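Local coordinates for protein 2-hydroxyisobutyryl-CoA synthetase (Aquincola tertiaricarbonis, PDB 6HE2) that belongs to the ANL superfamily of AMP-binding enzymes, with a large N-terminal part and a smaller C-terminal domain, at residues A[343-348]-A[365-370]; A[220-225]-A[250-255]; A[65-70]-A[110-115]; A[57-62]-A[77-82]. One frame throughout, in Å; residues are numbered along the deposited sequence.

Interaction 1: residues A[343-348]-A[365-370]. With 8LE ([[(2~{R},3~{S},4~{R},5~{R})-5-(6-aminopurin-9-yl)-3,4-bis(oxidanyl)oxolan-2-yl]methoxy-oxidanyl-phosphoryl] 2-methyl-2-oxidanyl-propanoate), chain D.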
# COMPACT_ATOMS: atom_id res chain seq x y z
N GLY A 343 -6.64 11.47 -23.17
CA GLY A 343 -6.00 11.05 -24.41
C GLY A 343 -6.46 9.67 -24.85
O GLY A 343 -5.97 9.13 -25.84
N ASP A 344 -7.40 9.08 -24.08
CA ASP A 344 -7.96 7.75 -24.38
C ASP A 344 -9.12 7.88 -25.33
O ASP A 344 -9.59 8.97 -25.63
CB ASP A 344 -8.45 7.07 -23.11
CG ASP A 344 -7.38 6.88 -22.08
OD1 ASP A 344 -6.31 6.37 -22.44
OD2 ASP A 344 -7.59 7.31 -20.92
N LEU A 345 -9.60 6.74 -25.78
CA LEU A 345 -10.74 6.71 -26.69
C LEU A 345 -11.86 5.90 -26.03
O LEU A 345 -11.59 4.99 -25.23
CB LEU A 345 -10.27 6.09 -28.01
CG LEU A 345 -11.10 6.35 -29.23
CD1 LEU A 345 -11.26 7.86 -29.51
CD2 LEU A 345 -10.50 5.61 -30.43
N THR A 346 -13.10 6.29 -26.28
CA THR A 346 -14.26 5.58 -25.73
C THR A 346 -15.50 5.94 -26.51
O THR A 346 -15.50 6.91 -27.26
CB THR A 346 -14.43 5.83 -24.20
OG1 THR A 346 -15.31 4.86 -23.66
CG2 THR A 346 -14.95 7.23 -23.85
N LEU A 347 -16.56 5.15 -26.31
CA LEU A 347 -17.88 5.41 -26.85
C LEU A 347 -18.79 5.59 -25.64
O LEU A 347 -18.68 4.82 -24.69
CB LEU A 347 -18.40 4.24 -27.72
CG LEU A 347 -19.77 4.50 -28.35
CD1 LEU A 347 -19.73 4.39 -29.85
CD2 LEU A 347 -20.83 3.61 -27.76
N TRP A 348 -19.68 6.62 -25.67
CA TRP A 348 -20.64 6.79 -24.58
C TRP A 348 -22.06 6.79 -25.10
O TRP A 348 -22.29 7.16 -26.24
CB TRP A 348 -20.35 7.98 -23.64
CG TRP A 348 -20.63 9.39 -24.11
CD1 TRP A 348 -20.86 9.82 -25.39
CD2 TRP A 348 -20.62 10.56 -23.28
NE1 TRP A 348 -20.98 11.20 -25.41
CE2 TRP A 348 -20.84 11.67 -24.12
CE3 TRP A 348 -20.43 10.77 -21.90
CZ2 TRP A 348 -20.91 12.98 -23.62
CZ3 TRP A 348 -20.46 12.06 -21.41
CH2 TRP A 348 -20.70 13.15 -22.26
N GLY A 365 -16.10 0.05 -22.40
CA GLY A 365 -15.11 0.59 -21.47
C GLY A 365 -14.25 1.61 -22.18
O GLY A 365 -14.74 2.34 -23.04
N ILE A 366 -12.95 1.60 -21.88
CA ILE A 366 -11.94 2.50 -22.47
C ILE A 366 -10.96 1.67 -23.31
O ILE A 366 -10.46 0.64 -22.86
CB ILE A 366 -11.28 3.38 -21.34
CG1 ILE A 366 -12.29 4.44 -20.83
CG2 ILE A 366 -9.99 4.04 -21.82
CD1 ILE A 366 -12.08 4.91 -19.41
N PHE A 367 -10.75 2.08 -24.55
CA PHE A 367 -9.90 1.42 -25.53
C PHE A 367 -9.18 2.53 -26.34
O PHE A 367 -9.62 3.67 -26.31
CB PHE A 367 -10.75 0.53 -26.47
CG PHE A 367 -11.97 1.24 -27.04
CD1 PHE A 367 -13.16 1.31 -26.32
CD2 PHE A 367 -11.92 1.86 -28.29
CE1 PHE A 367 -14.27 1.99 -26.83
CE2 PHE A 367 -13.03 2.54 -28.79
CZ PHE A 367 -14.20 2.58 -28.07
N GLY A 368 -8.08 2.19 -26.99
CA GLY A 368 -7.33 3.11 -27.84
C GLY A 368 -6.93 4.47 -27.32
O GLY A 368 -7.08 4.78 -26.13
N ARG A 369 -6.41 5.29 -28.23
CA ARG A 369 -5.88 6.62 -27.94
C ARG A 369 -6.19 7.60 -29.07
O ARG A 369 -6.49 7.19 -30.18
CB ARG A 369 -4.33 6.52 -27.76
CG ARG A 369 -3.82 5.57 -26.66
CD ARG A 369 -3.93 6.14 -25.26
NE ARG A 369 -3.15 7.37 -25.12
CZ ARG A 369 -3.28 8.24 -24.13
NH1 ARG A 369 -4.16 8.02 -23.16
NH2 ARG A 369 -2.54 9.34 -24.11
N ILE A 370 -6.04 8.90 -28.79
CA ILE A 370 -6.23 9.99 -29.76
C ILE A 370 -4.96 10.21 -30.60
O ILE A 370 -4.98 10.96 -31.58
CB ILE A 370 -6.72 11.28 -29.06
CG1 ILE A 370 -5.67 11.82 -28.02
CG2 ILE A 370 -8.09 11.03 -28.41
CD1 ILE A 370 -5.85 13.29 -27.64
C2 8LE D . -8.76 0.76 -20.13
CAA 8LE D . -5.43 4.70 -10.94
CAZ 8LE D . -5.60 3.70 -12.09
CAB 8LE D . -6.81 4.04 -12.96
OAF 8LE D . -5.80 2.37 -11.56
CAS 8LE D . -4.35 3.79 -12.94
OAD 8LE D . -3.58 2.85 -13.04
OAQ 8LE D . -4.10 5.03 -13.65
PBC 8LE D . -2.72 5.47 -14.37
OAI 8LE D . -1.56 4.65 -13.85
OAE 8LE D . -2.47 6.94 -14.15
O5' 8LE D . -2.92 5.27 -15.96
C5' 8LE D . -4.10 5.77 -16.59
C4' 8LE D . -4.20 5.22 -18.00
O4' 8LE D . -4.25 3.79 -17.97
C3' 8LE D . -5.52 5.62 -18.65
O3' 8LE D . -5.49 6.92 -19.26
C2' 8LE D . -5.83 4.47 -19.60
O2' 8LE D . -5.10 4.61 -20.82
C1' 8LE D . -5.24 3.26 -18.87
N9 8LE D . -6.32 2.58 -18.09
C8 8LE D . -6.50 2.64 -16.76
N7 8LE D . -7.59 1.91 -16.42
C5 8LE D . -8.14 1.44 -17.55
C4 8LE D . -7.33 1.85 -18.61
N3 8LE D . -7.68 1.51 -19.89
N1 8LE D . -9.54 0.32 -19.12
C6 8LE D . -9.26 0.65 -17.83
N6 8LE D . -10.05 0.20 -16.84
O HOH W 1 -6.40 3.72 -23.75
O HOH W 2 -17.32 2.37 -24.63
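Asp344 and Arg369 meet by their charged ends across an antiparallel strand pair. Arg369 brings NH1, in the guanidinium plane, to within 2.8 Å of Asp344 OD1, a salt bridge that meets the carboxylate from above its plane; the two flat groups stand 72° apart. Bends at chi2 and chi3 fold the arginine back, leaving Gly343 O over the centre of one guanidinium face. The carboxylate also faces the ribose of 8LE, with Asp344 OD1 2.7 Å from O2'. Asp344 OD2 lies 2.7 Å from O3' of 8LE. Since Arg369 holds the other carboxylate oxygen, it probably helps position the acid beside the ribose. Phe367 shares a sheet face with Leu345; its CG lies between backbone N and carbonyl carbon (chi1 49°), and the ring has Leu345 O over its centre, 4.1 Å above the plane. Leu345 O also accepts from Phe367 N at 3.1 Å. A beta bulge between Asp344 and Leu345 shifts the register, beyond which Gly343 O accepts from Ile370 N. Thr346 OG1 donates to Gly365 O at 2.7 Å. Strand 366-369 edges an antiparallel sheet of this chain; strand 340-347 lies between it and 322-329, while helix 383-390 packs on Leu345 and Phe367 through Glu385.

Interaction 2: residues A[220-225]-A[250-255]. With 8LE ([[(2~{R},3~{S},4~{R},5~{R})-5-(6-aminopurin-9-yl)-3,4-bis(oxidanyl)oxolan-2-yl]methoxy-oxidanyl-phosphoryl] 2-methyl-2-oxidanyl-propanoate), chain D; COA (coenzyme A), chain E.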
# COMPACT_ATOMS: atom_id res chain seq x y z
N GLY A 220 -7.23 -6.03 -8.60
CA GLY A 220 -5.93 -6.05 -9.27
C GLY A 220 -6.06 -5.56 -10.70
O GLY A 220 -6.91 -4.71 -11.00
N THR A 221 -5.23 -6.11 -11.59
CA THR A 221 -5.27 -5.83 -13.02
C THR A 221 -5.78 -7.11 -13.71
O THR A 221 -5.58 -8.20 -13.15
CB THR A 221 -3.86 -5.47 -13.55
OG1 THR A 221 -2.97 -6.57 -13.37
CG2 THR A 221 -3.29 -4.21 -12.93
N PRO A 222 -6.43 -7.02 -14.90
CA PRO A 222 -6.86 -8.25 -15.58
C PRO A 222 -5.69 -9.21 -15.87
O PRO A 222 -5.85 -10.42 -15.67
CB PRO A 222 -7.51 -7.74 -16.89
CG PRO A 222 -7.86 -6.30 -16.60
CD PRO A 222 -6.78 -5.82 -15.69
N SER A 223 -4.52 -8.67 -16.30
CA SER A 223 -3.33 -9.49 -16.62
C SER A 223 -2.78 -10.19 -15.38
O SER A 223 -2.32 -11.33 -15.49
CB SER A 223 -2.23 -8.66 -17.29
OG SER A 223 -1.65 -7.73 -16.40
N TYR A 224 -2.79 -9.51 -14.21
CA TYR A 224 -2.31 -10.15 -12.99
C TYR A 224 -3.26 -11.30 -12.57
O TYR A 224 -2.77 -12.37 -12.19
CB TYR A 224 -2.01 -9.16 -11.84
CG TYR A 224 -1.51 -9.90 -10.62
CD1 TYR A 224 -0.23 -10.46 -10.60
CD2 TYR A 224 -2.36 -10.16 -9.54
CE1 TYR A 224 0.20 -11.24 -9.52
CE2 TYR A 224 -1.93 -10.92 -8.45
CZ TYR A 224 -0.66 -11.47 -8.45
OH TYR A 224 -0.26 -12.26 -7.40
N ALA A 225 -4.59 -11.11 -12.70
CA ALA A 225 -5.59 -12.17 -12.42
C ALA A 225 -5.37 -13.41 -13.35
O ALA A 225 -5.47 -14.54 -12.88
CB ALA A 225 -7.00 -11.62 -12.60
N SER A 250 -8.64 -2.30 -12.48
CA SER A 250 -8.28 -0.97 -12.99
C SER A 250 -6.78 -0.94 -13.41
O SER A 250 -6.02 -1.81 -13.02
CB SER A 250 -8.63 0.13 -11.98
OG SER A 250 -7.56 0.42 -11.09
N GLY A 251 -6.41 0.04 -14.23
CA GLY A 251 -5.02 0.25 -14.63
C GLY A 251 -4.65 -0.07 -16.06
O GLY A 251 -3.67 0.46 -16.58
N GLU A 252 -5.41 -0.96 -16.69
CA GLU A 252 -5.14 -1.41 -18.06
C GLU A 252 -6.40 -1.97 -18.68
O GLU A 252 -7.31 -2.34 -17.93
CB GLU A 252 -4.00 -2.48 -18.07
CG GLU A 252 -4.23 -3.66 -17.14
CD GLU A 252 -3.19 -4.76 -17.15
OE1 GLU A 252 -2.07 -4.53 -16.65
OE2 GLU A 252 -3.55 -5.89 -17.54
N PRO A 253 -6.50 -2.07 -20.03
CA PRO A 253 -7.71 -2.67 -20.63
C PRO A 253 -7.78 -4.17 -20.39
O PRO A 253 -6.77 -4.80 -20.04
CB PRO A 253 -7.56 -2.36 -22.12
CG PRO A 253 -6.10 -2.24 -22.34
CD PRO A 253 -5.53 -1.65 -21.07
N GLY A 254 -8.98 -4.73 -20.58
CA GLY A 254 -9.24 -6.15 -20.39
C GLY A 254 -10.60 -6.47 -19.80
O GLY A 254 -11.23 -7.43 -20.23
N ALA A 255 -11.07 -5.69 -18.80
CA ALA A 255 -12.33 -6.03 -18.12
C ALA A 255 -13.59 -5.75 -18.97
O ALA A 255 -14.65 -6.28 -18.64
CB ALA A 255 -12.41 -5.39 -16.74
C2 8LE D . -8.76 0.76 -20.13
CAA 8LE D . -5.43 4.70 -10.94
CAZ 8LE D . -5.60 3.70 -12.09
CAB 8LE D . -6.81 4.04 -12.96
OAF 8LE D . -5.80 2.37 -11.56
CAS 8LE D . -4.35 3.79 -12.94
OAD 8LE D . -3.58 2.85 -13.04
OAQ 8LE D . -4.10 5.03 -13.65
PBC 8LE D . -2.72 5.47 -14.37
OAI 8LE D . -1.56 4.65 -13.85
OAE 8LE D . -2.47 6.94 -14.15
O5' 8LE D . -2.92 5.27 -15.96
C5' 8LE D . -4.10 5.77 -16.59
C4' 8LE D . -4.20 5.22 -18.00
O4' 8LE D . -4.25 3.79 -17.97
C3' 8LE D . -5.52 5.62 -18.65
O3' 8LE D . -5.49 6.92 -19.26
C2' 8LE D . -5.83 4.47 -19.60
O2' 8LE D . -5.10 4.61 -20.82
C1' 8LE D . -5.24 3.26 -18.87
N9 8LE D . -6.32 2.58 -18.09
C8 8LE D . -6.50 2.64 -16.76
N7 8LE D . -7.59 1.91 -16.42
C5 8LE D . -8.14 1.44 -17.55
C4 8LE D . -7.33 1.85 -18.61
N3 8LE D . -7.68 1.51 -19.89
N1 8LE D . -9.54 0.32 -19.12
C6 8LE D . -9.26 0.65 -17.83
N6 8LE D . -10.05 0.20 -16.84
N1A COA E . 1.10 -7.92 -13.35
C2A COA E . 1.91 -7.68 -12.31
N3A COA E . 2.98 -8.37 -11.91
C4A COA E . 3.19 -9.44 -12.69
C5A COA E . 2.42 -9.83 -13.78
C6A COA E . 1.33 -9.00 -14.13
N6A COA E . 0.58 -9.17 -15.22
N7A COA E . 2.93 -10.99 -14.35
C8A COA E . 4.00 -11.25 -13.63
N9A COA E . 4.22 -10.35 -12.62
C1B COA E . 5.36 -10.30 -11.70
C2B COA E . 5.18 -11.12 -10.42
O2B COA E . 5.79 -10.49 -9.29
C3B COA E . 5.89 -12.42 -10.82
O3B COA E . 6.34 -13.21 -9.71
P3B COA E . 5.42 -14.28 -8.92
O7A COA E . 4.42 -13.49 -8.10
O8A COA E . 6.35 -15.11 -8.09
O9A COA E . 4.82 -15.21 -9.96
C4B COA E . 7.07 -11.90 -11.63
O4B COA E . 6.51 -10.79 -12.37
C5B COA E . 7.67 -12.89 -12.60
O5B COA E . 6.62 -13.38 -13.45
P1A COA E . 6.86 -14.53 -14.53
O1A COA E . 5.65 -14.94 -15.29
O2A COA E . 7.44 -15.77 -13.81
O3A COA E . 7.95 -13.93 -15.54
P2A COA E . 8.13 -12.59 -16.39
O4A COA E . 8.96 -11.62 -15.64
O5A COA E . 8.89 -13.01 -17.66
O6A COA E . 6.70 -11.95 -16.85
CBP COA E . 5.72 -9.84 -17.63
CCP COA E . 6.76 -10.94 -17.88
CDP COA E . 5.91 -8.82 -18.75
CEP COA E . 4.31 -10.44 -17.73
CAP COA E . 5.88 -9.15 -16.24
OAP COA E . 7.19 -9.25 -15.70
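Ser223 and Glu252 form a short polar relay in which one serine hydroxyl connects coenzyme A to a carboxylate. Ser223 OG accepts from N6A of coenzyme A at 2.9 Å and donates to the syn lone pair of Glu252 OE2, also at 2.9 Å. Ser223 N makes a second bond to Glu252 OE2 at 3.2 Å, from the same face of the carboxylate but 39° out of its plane. One oxygen is thus gripped by both the backbone and the side chain of a single residue. The serine hydroxyl is placed for this by a chi1 of 69°, between backbone N and carbonyl carbon; from the other side Glu252 reaches over with its chain extended beyond CG. Glu252 CG packs on Pro222 CD at 3.6 Å, the two side chains sliding past each other in opposite directions, while Thr221 crosses the glutamate at about a right angle. Thr221 is the N-cap of helix 222-234, with Thr221 OG1 accepting from Tyr224 N at 3.1 Å. The segments leave the ends of neighbouring strands of the parallel sheet, 217-220 and 246-249, where Ser250 N reaches Gly220 O in a weak bond. On its far side the loop meets 8LE, where Ser250 OG is hydrogen-bonded to OAF at 2.7 Å. With Ser223 N as one of its donors, Glu252 sits at the N-terminal end of a helix, a setting that would probably favour a charged carboxylate and polarise the Ser223 hydroxyl as an acceptor for the adenine amino group.

Interaction 3: residues A[65-70]-A[110-115]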
# COMPACT_ATOMS: atom_id res chain seq x y z
N ALA A 65 -5.21 28.34 -6.69
CA ALA A 65 -4.27 27.78 -7.67
C ALA A 65 -3.83 28.77 -8.76
O ALA A 65 -4.55 28.92 -9.76
CB ALA A 65 -4.87 26.53 -8.32
N PRO A 66 -2.61 29.37 -8.66
CA PRO A 66 -2.15 30.26 -9.74
C PRO A 66 -2.00 29.55 -11.09
O PRO A 66 -2.10 30.21 -12.12
CB PRO A 66 -0.83 30.82 -9.20
CG PRO A 66 -0.96 30.66 -7.70
CD PRO A 66 -1.64 29.34 -7.56
N PHE A 67 -1.83 28.19 -11.08
CA PHE A 67 -1.75 27.37 -12.29
C PHE A 67 -3.01 27.60 -13.12
O PHE A 67 -2.90 27.88 -14.31
CB PHE A 67 -1.61 25.87 -11.94
CG PHE A 67 -1.75 24.93 -13.12
CD1 PHE A 67 -0.67 24.68 -13.97
CD2 PHE A 67 -2.96 24.31 -13.41
CE1 PHE A 67 -0.80 23.81 -15.06
CE2 PHE A 67 -3.10 23.47 -14.52
CZ PHE A 67 -2.01 23.20 -15.33
N TYR A 68 -4.20 27.46 -12.49
CA TYR A 68 -5.49 27.67 -13.16
C TYR A 68 -5.78 29.12 -13.50
O TYR A 68 -6.21 29.37 -14.62
CB TYR A 68 -6.65 27.05 -12.38
CG TYR A 68 -6.67 25.55 -12.44
CD1 TYR A 68 -6.92 24.88 -13.64
CD2 TYR A 68 -6.44 24.78 -11.30
CE1 TYR A 68 -6.94 23.49 -13.70
CE2 TYR A 68 -6.50 23.38 -11.34
CZ TYR A 68 -6.74 22.75 -12.55
OH TYR A 68 -6.80 21.37 -12.63
N ARG A 69 -5.57 30.09 -12.57
CA ARG A 69 -5.85 31.49 -12.87
C ARG A 69 -5.07 31.96 -14.09
O ARG A 69 -5.66 32.58 -14.97
CB ARG A 69 -5.62 32.43 -11.66
CG ARG A 69 -5.96 33.88 -12.00
CD ARG A 69 -6.06 34.77 -10.79
NE ARG A 69 -6.27 36.16 -11.20
CZ ARG A 69 -6.74 37.12 -10.42
NH1 ARG A 69 -7.06 36.86 -9.15
NH2 ARG A 69 -6.90 38.35 -10.89
N ARG A 70 -3.76 31.62 -14.15
CA ARG A 70 -2.87 31.97 -15.25
C ARG A 70 -3.32 31.35 -16.59
O ARG A 70 -3.52 32.09 -17.56
CB ARG A 70 -1.43 31.55 -14.91
CG ARG A 70 -0.34 32.07 -15.85
CD ARG A 70 1.06 31.94 -15.27
NE ARG A 70 1.29 30.66 -14.57
CZ ARG A 70 1.28 30.52 -13.24
NH1 ARG A 70 1.05 31.57 -12.46
NH2 ARG A 70 1.49 29.33 -12.70
N PHE A 110 4.88 19.75 -5.70
CA PHE A 110 3.53 19.43 -6.16
C PHE A 110 2.87 20.40 -7.19
O PHE A 110 1.72 20.17 -7.56
CB PHE A 110 2.60 19.25 -4.93
CG PHE A 110 3.14 18.30 -3.88
CD1 PHE A 110 3.22 16.94 -4.12
CD2 PHE A 110 3.58 18.78 -2.65
CE1 PHE A 110 3.74 16.07 -3.15
CE2 PHE A 110 4.09 17.91 -1.68
CZ PHE A 110 4.15 16.56 -1.93
N GLY A 111 3.59 21.43 -7.63
CA GLY A 111 3.06 22.40 -8.59
C GLY A 111 2.20 23.48 -7.95
O GLY A 111 1.89 23.38 -6.76
N ASP A 112 1.82 24.52 -8.72
CA ASP A 112 1.00 25.57 -8.13
C ASP A 112 -0.51 25.39 -8.45
O ASP A 112 -1.22 26.35 -8.72
CB ASP A 112 1.52 26.99 -8.43
CG ASP A 112 1.65 27.43 -9.88
OD1 ASP A 112 1.47 26.58 -10.78
OD2 ASP A 112 1.98 28.62 -10.11
N TYR A 113 -1.00 24.13 -8.34
CA TYR A 113 -2.40 23.73 -8.45
C TYR A 113 -2.76 22.85 -7.23
O TYR A 113 -3.85 22.29 -7.18
CB TYR A 113 -2.72 23.02 -9.79
CG TYR A 113 -1.84 21.82 -10.07
CD1 TYR A 113 -0.64 21.96 -10.77
CD2 TYR A 113 -2.19 20.55 -9.61
CE1 TYR A 113 0.19 20.86 -11.00
CE2 TYR A 113 -1.36 19.45 -9.83
CZ TYR A 113 -0.18 19.61 -10.53
OH TYR A 113 0.63 18.53 -10.76
N VAL A 114 -1.83 22.76 -6.25
CA VAL A 114 -2.00 21.99 -5.00
C VAL A 114 -3.19 22.51 -4.13
O VAL A 114 -3.90 21.70 -3.53
CB VAL A 114 -0.65 21.87 -4.24
CG1 VAL A 114 -0.09 23.25 -3.83
CG2 VAL A 114 -0.75 20.91 -3.05
N CYS A 115 -3.43 23.85 -4.11
CA CYS A 115 -4.53 24.59 -3.45
C CYS A 115 -4.44 24.60 -1.93
O CYS A 115 -4.49 25.68 -1.32
CB CYS A 115 -5.90 24.09 -3.92
SG CYS A 115 -6.21 24.35 -5.67
O HOH W 3 2.39 26.77 -13.27
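Asp112 and Tyr113 dock against Ala65, Phe67 and Arg70 in a mixed polar and aromatic contact, where the first turn of helix 66-74 meets the loop between helix 97-106 and strand 121-126. Asp112 serves it twice. Asp112 O accepts from Phe67 N at 3.1 Å. The carboxylate takes Arg70 NH2 in a salt bridge, 2.7 Å to Asp112 OD2 on the syn side, the two flat groups turned only 25° apart. Water 3 joins the same pair by a second route, donating to Asp112 OD1 and accepting from Arg70 NH2, and Ser103 also bonds OD1. Ala65 links two successive helices: it is the first residue beyond helix 43-64 and the N-cap residue of helix 66-74. Ala65 CB packs 3.7 Å from Cys115 SG. With CG anti to the backbone N (chi1 170°), Phe67 lies alongside Tyr113, which turns its edge to the phenyl face in a T-shaped pair, centroids 5.2 Å apart and planes at 62°. Tyr68 CE2 touches Tyr113 CB at 4.1 Å, while the Tyr68 hydroxyl is hydrogen-bonded to Pro336 O. Phe67 also packs on Asp99 and Ser103 of helix 97-106.

Interaction 4: residues A[57-62]-A[77-82]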
# COMPACT_ATOMS: atom_id res chain seq x y z
N VAL A 57 -16.13 24.91 -7.69
CA VAL A 57 -14.79 24.36 -7.93
C VAL A 57 -13.90 25.32 -8.74
O VAL A 57 -12.73 25.51 -8.39
CB VAL A 57 -14.84 22.94 -8.57
CG1 VAL A 57 -13.42 22.40 -8.81
CG2 VAL A 57 -15.64 21.96 -7.70
N CYS A 58 -14.42 25.90 -9.82
CA CYS A 58 -13.64 26.83 -10.64
C CYS A 58 -13.30 28.07 -9.84
O CYS A 58 -12.17 28.53 -9.91
CB CYS A 58 -14.34 27.17 -11.96
SG CYS A 58 -14.32 25.82 -13.17
N GLN A 59 -14.26 28.58 -9.05
CA GLN A 59 -14.06 29.75 -8.18
C GLN A 59 -12.97 29.43 -7.13
O GLN A 59 -12.07 30.25 -6.92
CB GLN A 59 -15.38 30.22 -7.54
CG GLN A 59 -15.27 31.52 -6.71
CD GLN A 59 -14.60 32.67 -7.43
OE1 GLN A 59 -14.98 33.06 -8.54
NE2 GLN A 59 -13.58 33.23 -6.81
N TYR A 60 -13.04 28.22 -6.53
CA TYR A 60 -12.06 27.67 -5.58
C TYR A 60 -10.64 27.63 -6.20
O TYR A 60 -9.69 28.11 -5.56
CB TYR A 60 -12.50 26.26 -5.08
CG TYR A 60 -11.47 25.60 -4.18
CD1 TYR A 60 -11.38 25.94 -2.83
CD2 TYR A 60 -10.57 24.66 -4.68
CE1 TYR A 60 -10.41 25.36 -2.01
CE2 TYR A 60 -9.60 24.09 -3.87
CZ TYR A 60 -9.52 24.44 -2.53
OH TYR A 60 -8.55 23.88 -1.73
N ALA A 61 -10.49 27.08 -7.43
CA ALA A 61 -9.18 27.01 -8.11
C ALA A 61 -8.65 28.40 -8.47
O ALA A 61 -7.46 28.63 -8.34
CB ALA A 61 -9.27 26.16 -9.36
N TRP A 62 -9.54 29.31 -8.91
CA TRP A 62 -9.19 30.70 -9.24
C TRP A 62 -8.49 31.37 -8.04
O TRP A 62 -7.49 32.06 -8.24
CB TRP A 62 -10.47 31.50 -9.62
CG TRP A 62 -10.26 32.93 -10.04
CD1 TRP A 62 -10.48 34.05 -9.29
CD2 TRP A 62 -9.90 33.40 -11.36
NE1 TRP A 62 -10.29 35.18 -10.05
CE2 TRP A 62 -9.93 34.82 -11.32
CE3 TRP A 62 -9.56 32.76 -12.57
CZ2 TRP A 62 -9.62 35.60 -12.45
CZ3 TRP A 62 -9.28 33.54 -13.68
CH2 TRP A 62 -9.29 34.94 -13.61
N PHE A 77 -10.63 33.20 -20.08
CA PHE A 77 -11.71 32.72 -19.20
C PHE A 77 -11.63 33.25 -17.76
O PHE A 77 -10.54 33.39 -17.20
CB PHE A 77 -11.78 31.18 -19.22
CG PHE A 77 -12.75 30.57 -18.22
CD1 PHE A 77 -14.12 30.64 -18.41
CD2 PHE A 77 -12.27 29.97 -17.05
CE1 PHE A 77 -15.01 30.13 -17.46
CE2 PHE A 77 -13.16 29.44 -16.10
CZ PHE A 77 -14.53 29.54 -16.31
N GLN A 78 -12.79 33.47 -17.13
CA GLN A 78 -12.91 33.83 -15.71
C GLN A 78 -14.20 33.23 -15.12
O GLN A 78 -15.20 33.17 -15.84
CB GLN A 78 -12.76 35.34 -15.45
CG GLN A 78 -13.93 36.23 -15.87
CD GLN A 78 -13.75 37.62 -15.30
OE1 GLN A 78 -12.64 38.10 -15.06
NE2 GLN A 78 -14.85 38.29 -15.04
N PRO A 79 -14.18 32.76 -13.84
CA PRO A 79 -15.36 32.08 -13.26
C PRO A 79 -16.73 32.72 -13.48
O PRO A 79 -17.70 31.98 -13.62
CB PRO A 79 -15.02 32.01 -11.77
CG PRO A 79 -13.55 31.89 -11.74
CD PRO A 79 -13.04 32.72 -12.90
N SER A 80 -16.83 34.06 -13.54
CA SER A 80 -18.12 34.72 -13.78
C SER A 80 -18.78 34.28 -15.12
O SER A 80 -20.02 34.32 -15.22
CB SER A 80 -17.96 36.23 -13.72
OG SER A 80 -17.15 36.71 -14.79
N GLN A 81 -17.96 33.81 -16.09
CA GLN A 81 -18.37 33.36 -17.44
C GLN A 81 -19.01 31.97 -17.48
O GLN A 81 -19.70 31.66 -18.44
CB GLN A 81 -17.21 33.44 -18.44
CG GLN A 81 -16.79 34.87 -18.74
CD GLN A 81 -15.64 34.96 -19.69
OE1 GLN A 81 -14.55 34.44 -19.46
NE2 GLN A 81 -15.83 35.69 -20.77
N LEU A 82 -18.78 31.12 -16.46
CA LEU A 82 -19.36 29.78 -16.41
C LEU A 82 -20.84 29.87 -16.00
O LEU A 82 -21.15 30.02 -14.82
CB LEU A 82 -18.53 28.86 -15.48
CG LEU A 82 -19.05 27.45 -15.16
CD1 LEU A 82 -19.37 26.68 -16.42
CD2 LEU A 82 -18.05 26.70 -14.31
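Trp62 and Pro79 carry this contact, in which the last turns of helix 43-64 receive a 3-10 turn, residues 79-81, from the loop joining helix 66-74 to helix 85-91. The CH-pi interaction comes first. Pro79 CD sits over one face of the indole, 3.8 Å from the centroid of the six-membered ring of Trp62 and 24° off the normal. Displaced toward the rim, Pro79 CD comes within 3.5 Å of Trp62 CE3. Trp62 has CG anti to its own backbone N (chi1 -177°), which sends the indole out toward the turn; the two side chains cross at about a right angle. Farther along the ring, Gln78 CB comes to 3.9 Å from Trp62 CH2, and the Gln78 amide plane stands nearly perpendicular to the indole, at 77°.

Apolar packing continues toward the buried side, where Cys58 SG meets Leu82 CD2 at 4.0 Å. Phe88 of helix 85-91 touches both of these residues, and Leu51 and Leu54 of helix 43-64 also pack on Leu82.

Among the polar groups, the two segments share no hydrogen bond; the side-chain bonds of Gln78 stay inside its own segment. Gln78 N donates to Gln81 OE1, and Gln78 NE2 reaches Ser80 OG at 2.8 Å; these bonds probably help fix the turn that presents the proline. Gln59 crosses Pro79 at about a right angle, its chain bent at chi2. Its NE2 is hydrogen-bonded to Glu63, while the other branch of the amide places Gln59 OE1 3.4 Å from Pro79 CB.

Interactions 1 and 2 lie near the middle of the chain and both touch 8LE; they meet each other where Ile366 O packs 4.2 Å from Pro253 CB. One belongs to an antiparallel sheet, the other to loops at the ends of parallel strands, and in both a carboxylate is held by donors close to a ligand. Interactions 3 and 4 lie farther out, with centres about 25 and 26 Å from that of the chain; interaction 3 joins helix 66-74, and interaction 4 the preceding helix 43-64, to later loops. Tyr68 CD2 packs 3.7 Å from Ala61 CB between them. Interaction 3 mixes a salt bridge with aromatic packing, whereas interaction 4 relies on apolar and CH-pi contacts.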